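Local coordinates for protein adenylosuccinate lyase (Francisella tularensis subsp. tularensis SCHU S4, PDB 4EEI) that probably catalyses the elimination of fumarate from adenylosuccinate to give AMP, and the matching cleavage that forms AICAR, in purine biosynthesis, at residues B[59-64]-B[69-74]. Numbering follows the deposited sequence.
Sequences DEIEKV and IIAFCT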
ATOM      1  N   ASP B  59      28.569   8.863 -18.973  1.00 37.90           N
ATOM      2  CA  ASP B  59      28.455   9.719 -17.798  1.00 42.05           C
ATOM      3  C   ASP B  59      29.052  11.112 -17.991  1.00 41.91           C
ATOM      4  O   ASP B  59      28.412  12.109 -17.653  1.00 41.64           O
ATOM      5  CB  ASP B  59      29.075   9.044 -16.573  1.00 44.61           C
ATOM      6  CG  ASP B  59      28.272   7.851 -16.107  1.00 49.13           C
ATOM      7  OD1 ASP B  59      27.119   7.704 -16.563  1.00 52.83           O
ATOM      8  OD2 ASP B  59      28.791   7.065 -15.285  1.00 52.09           O
ATOM      9  N   GLU B  60      30.264  11.194 -18.535  1.00 42.50           N
ATOM     10  CA  GLU B  60      30.870  12.509 -18.740  1.00 45.87           C
ATOM     11  C   GLU B  60      30.105  13.343 -19.768  1.00 45.58           C
ATOM     12  O   GLU B  60      29.955  14.552 -19.599  1.00 47.79           O
ATOM     13  CB  GLU B  60      32.369  12.429 -19.068  1.00 54.32           C
ATOM     14  CG  GLU B  60      32.808  11.268 -19.949  1.00 59.75           C
ATOM     15  CD  GLU B  60      34.328  11.229 -20.145  1.00 64.23           C
ATOM     16  OE1 GLU B  60      34.783  11.292 -21.308  1.00 62.14           O
ATOM     17  OE2 GLU B  60      35.066  11.131 -19.137  1.00 67.27           O
ATOM     18  N   ILE B  61      29.605  12.691 -20.814  1.00 42.18           N
ATOM     19  CA  ILE B  61      28.794  13.368 -21.819  1.00 40.59           C
ATOM     20  C   ILE B  61      27.465  13.829 -21.214  1.00 38.61           C
ATOM     21  O   ILE B  61      26.971  14.921 -21.524  1.00 38.27           O
ATOM     22  CB  ILE B  61      28.540  12.459 -23.049  1.00 40.69           C
ATOM     23  CG1 ILE B  61      29.862  12.109 -23.731  1.00 42.46           C
ATOM     24  CG2 ILE B  61      27.625  13.144 -24.045  1.00 44.34           C
ATOM     25  CD1 ILE B  61      29.743  11.079 -24.838  1.00 43.07           C
ATOM     26  N   GLU B  62      26.895  13.004 -20.342  1.00 35.18           N
ATOM     27  CA  GLU B  62      25.613  13.330 -19.720  1.00 37.46           C
ATOM     28  C   GLU B  62      25.707  14.565 -18.819  1.00 41.48           C
ATOM     29  O   GLU B  62      24.721  15.284 -18.634  1.00 42.28           O
ATOM     30  CB  GLU B  62      25.046  12.134 -18.944  1.00 36.68           C
ATOM     31  CG  GLU B  62      23.641  12.384 -18.404  1.00 41.57           C
ATOM     32  CD  GLU B  62      22.947  11.124 -17.905  1.00 45.58           C
ATOM     33  OE1 GLU B  62      23.497  10.015 -18.085  1.00 47.44           O
ATOM     34  OE2 GLU B  62      21.839  11.256 -17.338  1.00 43.73           O
ATOM     35  N   LYS B  63      26.892  14.817 -18.273  1.00 43.73           N
ATOM     36  CA  LYS B  63      27.120  16.036 -17.498  1.00 45.80           C
ATOM     37  C   LYS B  63      26.826  17.302 -18.300  1.00 48.01           C
ATOM     38  O   LYS B  63      26.377  18.305 -17.744  1.00 50.25           O
ATOM     39  CB  LYS B  63      28.549  16.077 -16.961  1.00 44.09           C
ATOM     40  CG  LYS B  63      28.720  15.319 -15.662  1.00 48.86           C
ATOM     41  CD  LYS B  63      30.158  15.396 -15.166  1.00 54.91           C
ATOM     42  CE  LYS B  63      30.297  14.763 -13.785  1.00 59.44           C
ATOM     43  NZ  LYS B  63      31.678  14.907 -13.219  1.00 64.08           N
ATOM     44  N   VAL B  64      27.082  17.246 -19.605  1.00 48.26           N
ATOM     45  CA  VAL B  64      26.812  18.371 -20.494  1.00 49.07           C
ATOM     46  C   VAL B  64      25.366  18.351 -20.981  1.00 48.57           C
ATOM     47  O   VAL B  64      24.648  19.344 -20.875  1.00 50.51           O
ATOM     48  CB  VAL B  64      27.720  18.335 -21.735  1.00 51.81           C
ATOM     49  CG1 VAL B  64      27.646  19.656 -22.482  1.00 52.60           C
ATOM     50  CG2 VAL B  64      29.154  18.035 -21.338  1.00 56.27           C
ATOM     51  N   ILE B  69      19.979   9.647 -23.063  1.00 32.68           N
ATOM     52  CA  ILE B  69      19.948   9.005 -24.382  1.00 32.79           C
ATOM     53  C   ILE B  69      20.792   9.749 -25.415  1.00 32.56           C
ATOM     54  O   ILE B  69      21.456   9.128 -26.251  1.00 34.43           O
ATOM     55  CB  ILE B  69      18.514   8.827 -24.910  1.00 35.72           C
ATOM     56  CG1 ILE B  69      17.638   8.193 -23.835  1.00 37.89           C
ATOM     57  CG2 ILE B  69      18.509   7.966 -26.161  1.00 33.25           C
ATOM     58  CD1 ILE B  69      18.279   6.960 -23.185  1.00 40.52           C
ATOM     59  N   ILE B  70      20.754  11.079 -25.372  1.00 33.63           N
ATOM     60  CA  ILE B  70      21.647  11.879 -26.205  1.00 35.38           C
ATOM     61  C   ILE B  70      23.095  11.521 -25.883  1.00 34.05           C
ATOM     62  O   ILE B  70      23.920  11.368 -26.781  1.00 35.06           O
ATOM     63  CB  ILE B  70      21.437  13.391 -25.989  1.00 38.60           C
ATOM     64  CG1 ILE B  70      20.013  13.801 -26.377  1.00 40.13           C
ATOM     65  CG2 ILE B  70      22.460  14.195 -26.778  1.00 37.92           C
ATOM     66  CD1 ILE B  70      19.717  15.286 -26.175  1.00 41.29           C
ATOM     67  N   ALA B  71      23.389  11.375 -24.593  1.00 31.80           N
ATOM     68  CA  ALA B  71      24.727  10.983 -24.150  1.00 33.56           C
ATOM     69  C   ALA B  71      25.125   9.608 -24.683  1.00 35.48           C
ATOM     70  O   ALA B  71      26.233   9.428 -25.188  1.00 34.97           O
ATOM     71  CB  ALA B  71      24.815  11.011 -22.639  1.00 35.26           C
ATOM     72  N   PHE B  72      24.221   8.639 -24.554  1.00 34.51           N
ATOM     73  CA  PHE B  72      24.451   7.298 -25.084  1.00 34.01           C
ATOM     74  C   PHE B  72      24.667   7.297 -26.600  1.00 30.82           C
ATOM     75  O   PHE B  72      25.622   6.693 -27.096  1.00 29.90           O
ATOM     76  CB  PHE B  72      23.282   6.376 -24.724  1.00 35.16           C
ATOM     77  CG  PHE B  72      23.205   5.135 -25.575  1.00 37.01           C
ATOM     78  CD1 PHE B  72      24.067   4.074 -25.353  1.00 36.80           C
ATOM     79  CD2 PHE B  72      22.265   5.032 -26.598  1.00 39.79           C
ATOM     80  CE1 PHE B  72      24.002   2.932 -26.131  1.00 36.41           C
ATOM     81  CE2 PHE B  72      22.191   3.890 -27.380  1.00 38.82           C
ATOM     82  CZ  PHE B  72      23.061   2.839 -27.144  1.00 35.19           C
ATOM     83  N   CYS B  73      23.776   7.958 -27.334  1.00 30.54           N
ATOM     84  CA  CYS B  73      23.913   8.029 -28.792  1.00 30.71           C
ATOM     85  C   CYS B  73      25.234   8.667 -29.203  1.00 36.02           C
ATOM     86  O   CYS B  73      25.929   8.181 -30.106  1.00 38.21           O
ATOM     87  CB  CYS B  73      22.746   8.800 -29.405  1.00 32.80           C
ATOM     88  SG  CYS B  73      21.166   7.946 -29.263  1.00 38.18           S
ATOM     89  N   THR B  74      25.580   9.762 -28.535  1.00 36.93           N
ATOM     90  CA  THR B  74      26.844  10.440 -28.803  1.00 39.23           C
ATOM     91  C   THR B  74      28.020   9.512 -28.513  1.00 37.57           C
ATOM     92  O   THR B  74      29.019   9.528 -29.235  1.00 36.97           O
ATOM     93  CB  THR B  74      26.965  11.750 -27.998  1.00 43.05           C
ATOM     94  OG1 THR B  74      25.902  12.638 -28.369  1.00 44.61           O
ATOM     95  CG2 THR B  74      28.292  12.438 -28.263  1.00 46.34           C
TER
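I61 lies over A71, its CG2 methyl 3.6 Å from A71 CA, where a helical hairpin closes: helices 55-65 and 68-77, joined by a short link, run back past each other in the largely helical N-terminal part of an adenylosuccinate lyase, of the fumarase/aspartase superfamily. The axes of segments 59-64 and 69-74 approach to 8.3 Å, at 132° between their N-to-C directions. E62 and A71 face each other at the crossing, CA to CA 5.1 Å; the small A71 side chain is consistent with so close an approach. The A71 methyl fits between two consecutive residues of the facing turn: it meets I61 CG2 on one and, on the other, the backbone N and CB of E62, with E62 N 3.7 Å from A71 CB. V58 and T65 of helix 55-65 also touch this methyl.

Both branches of I61 touch A71. With CG2 anti to the backbone N and CG1 beside it (chi1 -62°), CG2 covers A71 CA and CB, while CD1 passes beside A71 O to reach T74 CG2 at 4.0 Å. No hydrogen bond links the two segments; they are held by apolar contact.

E62 gives only its CB and backbone to this packing. The nearest atoms of its extended side chain and the bound AMP are about 4 Å apart, and OE2 forms a salt bridge with R4 of the second subunit, so the hairpin borders both ligand pocket and subunit interface. K66 and H67 in the link, and D68 at the start of helix 68-77, bind AMP.

T74 turns its methyl to I61 and its hydroxyl back to its own helix. I70 O accepts from T74 N and, on the opposite face of its carbonyl plane, from T74 OG1 at 2.8 Å.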